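Local coordinates for protein NADP-dependent glyceraldehyde-3-phosphate dehydrogenase (Bacillus halodurans, PDB 3PRL) that probably oxidises glyceraldehyde 3-phosphate to 3-phosphoglycerate with NADP+ as cofactor, without taking up inorganic phosphate, at residues A295-F300 and E385-P390; E402-S407 and K431-G436; I418-K421 and R425-N428. One frame throughout, in Å; residues are numbered along the deposited sequence.

Interaction 1. Residues A295-F300 and E385-P390; sequences AIKRVF and EEPFGP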
loop_
_atom_site.group_PDB
_atom_site.type_symbol
_atom_site.label_atom_id
_atom_site.label_comp_id
_atom_site.label_asym_id
_atom_site.label_seq_id
_atom_site.Cartn_x
_atom_site.Cartn_y
_atom_site.Cartn_z
ATOM N N ALA D 295 -23.898 19.388 -4.360
ATOM C CA ALA D 295 -24.302 20.745 -4.003
ATOM C C ALA D 295 -25.240 20.654 -2.827
ATOM O O ALA D 295 -26.057 19.737 -2.755
ATOM C CB ALA D 295 -25.019 21.419 -5.160
ATOM N N ILE D 296 -25.140 21.626 -1.924
ATOM C CA ILE D 296 -26.067 21.747 -0.817
ATOM C C ILE D 296 -27.460 22.131 -1.358
ATOM O O ILE D 296 -27.615 23.117 -2.074
ATOM C CB ILE D 296 -25.568 22.798 0.194
ATOM C CG1 ILE D 296 -24.282 22.326 0.896
ATOM C CG2 ILE D 296 -26.683 23.217 1.150
ATOM C CD1 ILE D 296 -24.448 21.204 1.891
ATOM N N LYS D 297 -28.467 21.347 -1.012
ATOM C CA LYS D 297 -29.813 21.581 -1.521
ATOM C C LYS D 297 -30.840 21.555 -0.413
ATOM O O LYS D 297 -32.020 21.589 -0.686
ATOM C CB LYS D 297 -30.170 20.524 -2.566
ATOM C CG LYS D 297 -29.426 20.646 -3.884
ATOM C CD LYS D 297 -29.557 19.367 -4.623
ATOM C CE LYS D 297 -28.799 19.393 -5.918
ATOM N NZ LYS D 297 -28.207 18.033 -6.162
ATOM N N ARG D 298 -30.376 21.506 0.831
ATOM C CA ARG D 298 -31.215 21.361 2.019
ATOM C C ARG D 298 -30.476 21.951 3.207
ATOM O O ARG D 298 -29.332 21.567 3.466
ATOM C CB ARG D 298 -31.415 19.876 2.339
ATOM C CG ARG D 298 -32.642 19.206 1.788
ATOM C CD ARG D 298 -32.857 17.882 2.523
ATOM N NE ARG D 298 -31.853 16.863 2.204
ATOM C CZ ARG D 298 -31.931 15.585 2.579
ATOM N NH1 ARG D 298 -32.980 15.157 3.290
ATOM N NH2 ARG D 298 -30.970 14.727 2.237
ATOM N N VAL D 299 -31.108 22.864 3.941
ATOM C CA VAL D 299 -30.521 23.302 5.203
ATOM C C VAL D 299 -31.362 22.862 6.397
ATOM O O VAL D 299 -32.465 23.355 6.604
ATOM C CB VAL D 299 -30.306 24.828 5.281
ATOM C CG1 VAL D 299 -29.637 25.191 6.609
ATOM C CG2 VAL D 299 -29.478 25.341 4.101
ATOM N N PHE D 300 -30.834 21.931 7.180
ATOM C CA PHE D 300 -31.384 21.674 8.508
ATOM C C PHE D 300 -30.643 22.586 9.485
ATOM O O PHE D 300 -29.453 22.389 9.734
ATOM C CB PHE D 300 -31.185 20.212 8.924
ATOM C CG PHE D 300 -31.789 19.210 7.978
ATOM C CD1 PHE D 300 -33.163 19.009 7.935
ATOM C CD2 PHE D 300 -30.977 18.448 7.149
ATOM C CE1 PHE D 300 -33.718 18.073 7.072
ATOM C CE2 PHE D 300 -31.523 17.511 6.278
ATOM C CZ PHE D 300 -32.889 17.319 6.240
ATOM N N GLU D 385 -37.058 16.275 -3.436
ATOM C CA GLU D 385 -36.739 16.172 -4.861
ATOM C C GLU D 385 -35.642 17.146 -5.316
ATOM O O GLU D 385 -35.790 18.371 -5.218
ATOM C CB GLU D 385 -37.988 16.380 -5.732
ATOM C CG GLU D 385 -39.199 15.505 -5.367
ATOM C CD GLU D 385 -40.373 15.665 -6.340
ATOM O OE1 GLU D 385 -40.184 16.182 -7.469
ATOM O OE2 GLU D 385 -41.493 15.256 -5.967
ATOM N N GLU D 386 -34.560 16.583 -5.851
ATOM C CA GLU D 386 -33.485 17.366 -6.435
ATOM C C GLU D 386 -34.043 18.204 -7.598
ATOM O O GLU D 386 -34.518 17.654 -8.582
ATOM C CB GLU D 386 -32.365 16.437 -6.909
ATOM C CG GLU D 386 -31.259 17.120 -7.698
ATOM C CD GLU D 386 -30.222 16.143 -8.249
ATOM O OE1 GLU D 386 -30.606 15.190 -8.966
ATOM O OE2 GLU D 386 -29.017 16.341 -7.982
ATOM N N PRO D 387 -33.980 19.543 -7.473
ATOM C CA PRO D 387 -34.593 20.492 -8.396
ATOM C C PRO D 387 -33.752 20.681 -9.641
ATOM O O PRO D 387 -34.285 20.937 -10.720
ATOM C CB PRO D 387 -34.613 21.798 -7.588
ATOM C CG PRO D 387 -34.283 21.397 -6.167
ATOM C CD PRO D 387 -33.361 20.241 -6.339
ATOM N N PHE D 388 -32.440 20.513 -9.487
ATOM C CA PHE D 388 -31.485 20.892 -10.519
ATOM C C PHE D 388 -31.684 22.360 -10.960
ATOM O O PHE D 388 -31.747 22.673 -12.148
ATOM C CB PHE D 388 -31.483 19.882 -11.674
ATOM C CG PHE D 388 -30.123 19.287 -11.926
ATOM C CD1 PHE D 388 -29.472 18.566 -10.922
ATOM C CD2 PHE D 388 -29.460 19.492 -13.133
ATOM C CE1 PHE D 388 -28.207 18.040 -11.124
ATOM C CE2 PHE D 388 -28.168 18.967 -13.343
ATOM C CZ PHE D 388 -27.547 18.252 -12.339
ATOM N N GLY D 389 -31.768 23.241 -9.968
ATOM C CA GLY D 389 -32.125 24.647 -10.189
ATOM C C GLY D 389 -31.915 25.538 -8.978
ATOM O O GLY D 389 -31.761 25.029 -7.860
ATOM N N PRO D 390 -31.912 26.875 -9.191
ATOM C CA PRO D 390 -31.449 27.840 -8.194
ATOM C C PRO D 390 -32.501 28.077 -7.118
ATOM O O PRO D 390 -33.101 29.158 -7.050
ATOM C CB PRO D 390 -31.223 29.103 -9.018
ATOM C CG PRO D 390 -32.223 29.023 -10.105
ATOM C CD PRO D 390 -32.473 27.552 -10.376
#
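K297, in segment 295-300, reaches across to E386, in the loop just ahead of strand 391-397, within the catalytic domain of the aldehyde dehydrogenase fold. The two side chains cross obliquely: CE of K297 passes CG of E386 at 3.8 Å, and NZ of K297 closes a salt bridge to OE2 of E386 at 2.6 Å. That bond uses the lone pair of OE2 turned away from the other carboxylate oxygen. E386 sets CG anti to its backbone N (chi1 173°) and runs on extended, while the lysine chain bends at its last torsion (chi4 144°), which turns the ammonium onto the carboxylate. Nearer the lysine backbone, CD of K297 lies 4.3 Å from CD of P387.

NZ is also hydrogen-bonded to the backbone oxygens of G262, R292 and C293, the last lying in the family's cysteine signature. A methionine in place of K297 would probably leave E386 without its charge partner and these three carbonyls without a shared donor.

The E-x-F-G-P glutamate contacts the nicotinamide ribose in relatives, and a similar role for E386 is consistent with its side chain lying about 6 Å from G240, an NADP(+)-binding residue. OE2 of E386 has a second donor in the backbone N of G262 and sits in plane at the edge of the F388 ring.

Interaction 2. Residues E402-S407 and K431-G436; sequences EAISLS and KHLEVG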
loop_
_atom_site.group_PDB
_atom_site.type_symbol
_atom_site.label_atom_id
_atom_site.label_comp_id
_atom_site.label_asym_id
_atom_site.label_seq_id
_atom_site.Cartn_x
_atom_site.Cartn_y
_atom_site.Cartn_z
ATOM N N GLU D 402 -32.636 15.221 15.054
ATOM C CA GLU D 402 -33.683 15.428 14.059
ATOM C C GLU D 402 -33.079 15.698 12.691
ATOM O O GLU D 402 -33.639 15.278 11.680
ATOM C CB GLU D 402 -34.619 16.582 14.438
ATOM C CG GLU D 402 -35.799 16.789 13.453
ATOM C CD GLU D 402 -36.733 17.940 13.836
ATOM O OE1 GLU D 402 -36.360 18.745 14.713
ATOM O OE2 GLU D 402 -37.842 18.036 13.255
ATOM N N ALA D 403 -31.951 16.408 12.670
ATOM C CA ALA D 403 -31.236 16.688 11.425
ATOM C C ALA D 403 -30.727 15.403 10.770
ATOM O O ALA D 403 -30.852 15.234 9.557
ATOM C CB ALA D 403 -30.077 17.662 11.668
ATOM N N ILE D 404 -30.166 14.511 11.589
ATOM C CA ILE D 404 -29.663 13.197 11.154
ATOM C C ILE D 404 -30.774 12.372 10.521
ATOM O O ILE D 404 -30.616 11.841 9.426
ATOM C CB ILE D 404 -29.044 12.414 12.343
ATOM C CG1 ILE D 404 -27.721 13.053 12.782
ATOM C CG2 ILE D 404 -28.866 10.914 12.005
ATOM C CD1 ILE D 404 -27.055 12.388 13.996
ATOM N N SER D 405 -31.901 12.288 11.225
ATOM C CA SER D 405 -33.067 11.515 10.797
ATOM C C SER D 405 -33.666 11.971 9.461
ATOM O O SER D 405 -33.846 11.167 8.532
ATOM C CB SER D 405 -34.129 11.553 11.897
ATOM O OG SER D 405 -35.314 10.901 11.496
ATOM N N LEU D 406 -33.988 13.257 9.372
ATOM C CA LEU D 406 -34.546 13.841 8.155
ATOM C C LEU D 406 -33.563 13.783 6.991
ATOM O O LEU D 406 -33.960 13.678 5.825
ATOM C CB LEU D 406 -34.959 15.288 8.418
ATOM C CG LEU D 406 -36.313 15.525 9.104
ATOM C CD1 LEU D 406 -36.450 16.978 9.559
ATOM C CD2 LEU D 406 -37.441 15.142 8.163
ATOM N N SER D 407 -32.280 13.867 7.324
ATOM C CA SER D 407 -31.201 13.712 6.374
ATOM C C SER D 407 -31.256 12.310 5.774
ATOM O O SER D 407 -31.265 12.145 4.551
ATOM C CB SER D 407 -29.858 13.962 7.078
ATOM O OG SER D 407 -28.774 13.447 6.337
ATOM N N LYS D 431 -20.933 10.282 11.081
ATOM C CA LYS D 431 -20.882 8.827 10.994
ATOM C C LYS D 431 -22.266 8.179 10.879
ATOM O O LYS D 431 -22.400 7.119 10.268
ATOM C CB LYS D 431 -20.065 8.228 12.152
ATOM C CG LYS D 431 -19.566 6.812 11.891
ATOM C CD LYS D 431 -18.261 6.779 11.106
ATOM C CE LYS D 431 -18.067 5.449 10.327
ATOM N NZ LYS D 431 -18.352 4.196 11.108
ATOM N N HIS D 432 -23.291 8.824 11.435
ATOM C CA HIS D 432 -24.675 8.342 11.271
ATOM C C HIS D 432 -25.321 8.836 9.977
ATOM O O HIS D 432 -26.507 8.607 9.758
ATOM C CB HIS D 432 -25.578 8.776 12.439
ATOM C CG HIS D 432 -25.054 8.421 13.794
ATOM N ND1 HIS D 432 -25.474 7.304 14.486
ATOM C CD2 HIS D 432 -24.162 9.049 14.593
ATOM C CE1 HIS D 432 -24.856 7.258 15.653
ATOM N NE2 HIS D 432 -24.052 8.304 15.741
ATOM N N LEU D 433 -24.570 9.547 9.143
ATOM C CA LEU D 433 -25.121 10.026 7.884
ATOM C C LEU D 433 -24.824 9.056 6.749
ATOM O O LEU D 433 -23.671 8.725 6.513
ATOM C CB LEU D 433 -24.590 11.427 7.543
ATOM C CG LEU D 433 -24.864 12.570 8.536
ATOM C CD1 LEU D 433 -24.158 13.818 8.047
ATOM C CD2 LEU D 433 -26.364 12.821 8.759
ATOM N N GLU D 434 -25.871 8.633 6.043
ATOM C CA GLU D 434 -25.768 7.672 4.934
ATOM C C GLU D 434 -25.328 8.318 3.606
ATOM O O GLU D 434 -26.102 8.436 2.658
ATOM C CB GLU D 434 -27.091 6.915 4.770
ATOM C CG GLU D 434 -27.549 6.199 6.036
ATOM C CD GLU D 434 -28.981 5.654 5.985
ATOM O OE1 GLU D 434 -29.769 5.959 5.056
ATOM O OE2 GLU D 434 -29.339 4.918 6.922
ATOM N N VAL D 435 -24.066 8.734 3.548
ATOM C CA VAL D 435 -23.517 9.426 2.385
ATOM C C VAL D 435 -22.114 8.922 2.148
ATOM O O VAL D 435 -21.534 8.254 3.010
ATOM C CB VAL D 435 -23.505 10.969 2.578
ATOM C CG1 VAL D 435 -24.902 11.477 2.947
ATOM C CG2 VAL D 435 -22.474 11.384 3.632
ATOM N N GLY D 436 -21.579 9.209 0.975
ATOM C CA GLY D 436 -20.207 8.879 0.654
ATOM C C GLY D 436 -19.226 9.743 1.407
ATOM O O GLY D 436 -18.283 9.227 2.028
#
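I404, L433 and H432 bury the most surface where helix 400-409 meets the turn that follows helix 423-431. The isoleucine meets its two neighbours with different branches. Its CG2, anti to the backbone N, touches CB of H432 at 3.9 Å as the two side chains pass at a slant, while its CG1 lies 4.3 Å from CD2 of L433. That same leucine methyl reaches the helix backbone, 4.1 Å from CA of I404, and comes one turn further along to 3.5 Å from OG of S407. CD2 therefore sits beside both I404 and S407, and the contact between the segments is van der Waals packing throughout.

Polar bonds hold the turn from beyond the two segments. The side-chain amide of N408, on the same helix, spans it by donating from ND2 to O of H432 and accepting at OD1 from N of E434, the centre of an inverse gamma turn. O of L433 and O of V435 bond R477 and R475 on strand 474-482 of a second subunit, to which G436 adds backbone bonds, consistent with the intersubunit sheet of aldehyde dehydrogenases, in which an oligomerisation-domain strand runs beside another subunit's catalytic-domain sheet.

Interaction 3. Residues I418-K421 and R425-N428; sequences IFTK and RAIN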
loop_
_atom_site.group_PDB
_atom_site.type_symbol
_atom_site.label_atom_id
_atom_site.label_comp_id
_atom_site.label_asym_id
_atom_site.label_seq_id
_atom_site.Cartn_x
_atom_site.Cartn_y
_atom_site.Cartn_z
ATOM N N ILE D 418 -21.622 19.310 7.888
ATOM C CA ILE D 418 -21.954 19.637 9.283
ATOM C C ILE D 418 -21.232 20.926 9.685
ATOM O O ILE D 418 -20.027 21.081 9.432
ATOM C CB ILE D 418 -21.571 18.506 10.313
ATOM C CG1 ILE D 418 -21.755 17.093 9.738
ATOM C CG2 ILE D 418 -22.329 18.687 11.655
ATOM C CD1 ILE D 418 -23.179 16.735 9.359
ATOM N N PHE D 419 -21.968 21.847 10.305
ATOM C CA PHE D 419 -21.427 23.125 10.751
ATOM C C PHE D 419 -21.508 23.303 12.280
ATOM O O PHE D 419 -22.593 23.247 12.879
ATOM C CB PHE D 419 -22.124 24.265 10.018
ATOM C CG PHE D 419 -21.809 24.326 8.543
ATOM C CD1 PHE D 419 -20.694 25.023 8.084
ATOM C CD2 PHE D 419 -22.639 23.697 7.611
ATOM C CE1 PHE D 419 -20.400 25.096 6.715
ATOM C CE2 PHE D 419 -22.356 23.751 6.240
ATOM C CZ PHE D 419 -21.227 24.453 5.794
ATOM N N THR D 420 -20.341 23.494 12.894
ATOM C CA THR D 420 -20.155 23.384 14.346
ATOM C C THR D 420 -18.742 23.835 14.684
ATOM O O THR D 420 -17.843 23.746 13.848
ATOM C CB THR D 420 -20.213 21.910 14.813
ATOM O OG1 THR D 420 -20.968 21.121 13.887
ATOM C CG2 THR D 420 -20.816 21.791 16.197
ATOM N N LYS D 421 -18.536 24.302 15.906
ATOM C CA LYS D 421 -17.181 24.497 16.411
ATOM C C LYS D 421 -16.731 23.233 17.134
ATOM O O LYS D 421 -15.543 23.052 17.395
ATOM C CB LYS D 421 -17.091 25.699 17.355
ATOM C CG LYS D 421 -17.718 26.983 16.822
ATOM C CD LYS D 421 -16.883 27.676 15.766
ATOM C CE LYS D 421 -17.145 29.179 15.814
ATOM N NZ LYS D 421 -16.023 29.951 15.229
ATOM N N ARG D 425 -17.785 16.135 17.842
ATOM C CA ARG D 425 -19.222 15.900 17.680
ATOM C C ARG D 425 -19.633 15.813 16.211
ATOM O O ARG D 425 -20.298 14.862 15.803
ATOM C CB ARG D 425 -20.012 16.986 18.398
ATOM C CG ARG D 425 -21.400 16.569 18.842
ATOM C CD ARG D 425 -22.009 17.636 19.745
ATOM N NE ARG D 425 -22.174 18.917 19.055
ATOM C CZ ARG D 425 -22.557 20.047 19.648
ATOM N NH1 ARG D 425 -22.801 20.070 20.953
ATOM N NH2 ARG D 425 -22.680 21.162 18.937
ATOM N N ALA D 426 -19.223 16.800 15.416
ATOM C CA ALA D 426 -19.379 16.730 13.963
ATOM C C ALA D 426 -18.895 15.385 13.379
ATOM O O ALA D 426 -19.554 14.808 12.516
ATOM C CB ALA D 426 -18.656 17.909 13.289
ATOM N N ILE D 427 -17.754 14.891 13.858
ATOM C CA ILE D 427 -17.201 13.609 13.390
ATOM C C ILE D 427 -18.123 12.451 13.802
ATOM O O ILE D 427 -18.399 11.540 13.008
ATOM C CB ILE D 427 -15.735 13.406 13.865
ATOM C CG1 ILE D 427 -14.792 14.312 13.057
ATOM C CG2 ILE D 427 -15.311 11.936 13.784
ATOM C CD1 ILE D 427 -13.404 14.460 13.637
ATOM N N ASN D 428 -18.613 12.516 15.035
ATOM C CA ASN D 428 -19.593 11.557 15.518
ATOM C C ASN D 428 -20.862 11.567 14.681
ATOM O O ASN D 428 -21.312 10.511 14.244
ATOM C CB ASN D 428 -19.913 11.781 16.995
ATOM C CG ASN D 428 -19.552 10.582 17.850
ATOM O OD1 ASN D 428 -20.344 9.642 17.977
ATOM N ND2 ASN D 428 -18.351 10.599 18.434
#
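T420 lays its methyl CG2 against the guanidinium of R425, 3.4 Å from NH2, with the two side chains crossing at about a right angle. The contact belongs to a beta-alpha-beta unit in which strand 415-419 leads through a short turn into helix 423-431 and on to the parallel strand 437-440. R425 starts out with CG anti to its backbone N (chi1 -154°) and then bends at chi3 (62°), which brings NH2 back to the threonine methyl. Its strongest polar partner is D271, which forms a salt bridge with NH2; the nearby ion pair from NE to D422 is long and weak. The methyl of T420 therefore packs against a guanidinium that an acid already holds.

Deeper in, A426 turns its CB toward 418-421. This one methyl lies 4.1 Å from CG2 of I418 and 4.0 Å from OG1 of T420, so it spans two residues whose CB atoms are both directed toward the helix. The small side chain fits the close backbone approach, with CA of I418 and CA of A426 separated by 6.1 Å. Between I418 and T420, F419 turns to the reverse side and packs on T277, Q280 and I281 of helix 274-286. On the outer side of helix 423-431, I427 points away from the strand and touches L481 of a second subunit and L483 of a third.

The hydroxyl of T420 is buried with no hydrogen-bonding partner in the model: its OG1 lies 2.9 Å from O of F419, but the angle there is too poor for a bond.

In the fold
All three contacts belong to the catalytic domain and gather about one mixed sheet, in which strand 264-268 lies between 296-302 and 415-419, and 437-440 pairs with the latter. Interaction 1 comes first along the chain; both segments of interaction 3 then fall between those of interaction 2. The centres of interactions 1 and 2 are about 16 Å apart, bridged by packing of F300 CE1 on L406 CB at 3.3 Å. Interactions 2 and 3, about 12 Å apart, meet where L433 CD1 approaches I418 CD1. Interactions 1 and 3 do not touch. The series thus runs from beside the cofactor site to the subunit interface.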